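Local coordinates for lactose Operon Repressor (Escherichia coli, PDB 1JYE), which represses transcription of the lactose operon by binding its operator DNA, a hold that inducer sugars release, at residues 105-110 / 134-139. The protein carries 1 engineered substitution. Numbering follows the deposited sequence.
Sequences EACKTA and IAVEAA. Unlike the reference sequence in segment 105-110: Thr-109 (reference Ala).
Lys-108 reaches from helix 104-115 across to helix 130-139 and ends over Ala-135. Its CG stands anti to the carbonyl carbon, and the chain runs extended as far as CE. The last torsion then bends it (chi4 -62°), placing NZ close to the backbone of the second helix. On the way CE passes 3.5 Å from Ala-135 CB. Lys-108 NZ lies 2.6 Å from Ala-135 O, though the exact position of the amine there is doubtful. That oxygen accepts the helical bond from Ala-139 N. One turn on, Ala-139 CB is 4.2 Å from Lys-108 NZ. Nearer the sheet, Val-136 packs between the helices. Its CG2 touches two residues: Cys-107 SG at 4.1 Å and, more loosely, Lys-108 CG at 4.3 Å. The two helices run nearly parallel, at 20°, with axes 9.5 Å apart. They pack side by side on one face of a parallel sheet, in the order 93-98, 63-68, 122-125, 145-147, as in the Rossmann-like subdomains of periplasmic binding protein folds. Strand 122-125 joins them in the chain. Val-136 also packs on Phe-147 of the edge strand and on Val-104 and Val-111, while Cys-107 touches Tyr-126. An alanine in place of Lys-108 would probably leave Ala-135 CB without its methylene cover and remove the amine from beside Ala-135 O. The CB of Cys-107 is directed toward the second helix, and its SG, anti to the backbone N (chi1 -166°), is buried together with Val-136.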
loop_
_atom_site.group_PDB
_atom_site.type_symbol
_atom_site.label_atom_id
_atom_site.label_comp_id
_atom_site.label_asym_id
_atom_site.label_seq_id
_atom_site.Cartn_x
_atom_site.Cartn_y
_atom_site.Cartn_z
ATOM N N GLU A 105 -12.843 22.187 1.833
ATOM C CA GLU A 105 -13.387 22.574 0.536
ATOM C C GLU A 105 -13.108 21.505 -0.516
ATOM O O GLU A 105 -13.951 21.227 -1.365
ATOM C CB GLU A 105 -12.791 23.907 0.078
ATOM C CG GLU A 105 -13.170 25.091 0.953
ATOM C CD GLU A 105 -14.668 25.205 1.156
ATOM O OE1 GLU A 105 -15.412 25.098 0.160
ATOM O OE2 GLU A 105 -15.100 25.406 2.311
ATOM N N ALA A 106 -11.920 20.913 -0.454
ATOM C CA ALA A 106 -11.540 19.869 -1.399
ATOM C C ALA A 106 -12.449 18.660 -1.209
ATOM O O ALA A 106 -12.845 18.009 -2.177
ATOM C CB ALA A 106 -10.085 19.472 -1.183
ATOM N N CYS A 107 -12.784 18.365 0.045
ATOM C CA CYS A 107 -13.648 17.230 0.345
ATOM C C CYS A 107 -15.077 17.532 -0.093
ATOM O O CYS A 107 -15.771 16.660 -0.608
ATOM C CB CYS A 107 -13.613 16.912 1.844
ATOM S SG CYS A 107 -14.313 15.296 2.263
ATOM N N LYS A 108 -15.517 18.770 0.112
ATOM C CA LYS A 108 -16.864 19.155 -0.296
ATOM C C LYS A 108 -17.009 19.018 -1.808
ATOM O O LYS A 108 -18.052 18.598 -2.307
ATOM C CB LYS A 108 -17.157 20.595 0.124
ATOM C CG LYS A 108 -17.323 20.771 1.621
ATOM C CD LYS A 108 -17.524 22.235 1.977
ATOM C CE LYS A 108 -17.826 22.400 3.451
ATOM N NZ LYS A 108 -19.091 21.708 3.809
ATOM N N THR A 109 -15.957 19.375 -2.534
ATOM C CA THR A 109 -15.978 19.279 -3.989
ATOM C C THR A 109 -16.118 17.816 -4.401
ATOM O O THR A 109 -16.887 17.485 -5.305
ATOM C CB THR A 109 -14.690 19.868 -4.601
ATOM O OG1 THR A 109 -14.647 21.279 -4.342
ATOM C CG2 THR A 109 -14.647 19.630 -6.107
ATOM N N ALA A 110 -15.373 16.942 -3.730
ATOM C CA ALA A 110 -15.434 15.517 -4.028
ATOM C C ALA A 110 -16.855 15.008 -3.809
ATOM O O ALA A 110 -17.399 14.276 -4.637
ATOM C CB ALA A 110 -14.454 14.751 -3.143
ATOM N N ILE A 134 -18.925 18.266 10.046
ATOM C CA ILE A 134 -20.318 18.696 10.077
ATOM C C ILE A 134 -20.640 19.418 8.768
ATOM O O ILE A 134 -21.718 19.244 8.199
ATOM C CB ILE A 134 -20.580 19.632 11.276
ATOM C CG1 ILE A 134 -20.521 18.821 12.576
ATOM C CG2 ILE A 134 -21.940 20.316 11.126
ATOM C CD1 ILE A 134 -20.594 19.666 13.838
ATOM N N ALA A 135 -19.687 20.210 8.286
ATOM C CA ALA A 135 -19.862 20.951 7.041
ATOM C C ALA A 135 -19.991 19.993 5.857
ATOM O O ALA A 135 -20.826 20.189 4.971
ATOM C CB ALA A 135 -18.690 21.897 6.830
ATOM N N VAL A 136 -19.160 18.956 5.835
ATOM C CA VAL A 136 -19.224 17.982 4.751
ATOM C C VAL A 136 -20.553 17.231 4.795
ATOM O O VAL A 136 -21.167 16.980 3.758
ATOM C CB VAL A 136 -18.058 16.974 4.841
ATOM C CG1 VAL A 136 -18.258 15.843 3.832
ATOM C CG2 VAL A 136 -16.745 17.689 4.566
ATOM N N GLU A 137 -21.009 16.882 5.993
ATOM C CA GLU A 137 -22.273 16.169 6.124
ATOM C C GLU A 137 -23.412 17.015 5.557
ATOM O O GLU A 137 -24.315 16.500 4.897
ATOM C CB GLU A 137 -22.561 15.843 7.591
ATOM C CG GLU A 137 -23.841 15.047 7.798
ATOM C CD GLU A 137 -24.237 14.940 9.258
ATOM O OE1 GLU A 137 -24.434 15.994 9.898
ATOM O OE2 GLU A 137 -24.355 13.804 9.764
ATOM N N ALA A 138 -23.364 18.317 5.817
ATOM C CA ALA A 138 -24.401 19.218 5.327
ATOM C C ALA A 138 -24.410 19.235 3.800
ATOM O O ALA A 138 -25.462 19.361 3.176
ATOM C CB ALA A 138 -24.167 20.629 5.872
ATOM N N ALA A 139 -23.231 19.096 3.205
ATOM C CA ALA A 139 -23.101 19.112 1.752
ATOM C C ALA A 139 -23.587 17.833 1.072
ATOM O O ALA A 139 -23.735 17.797 -0.148
ATOM C CB ALA A 139 -21.651 19.378 1.373
#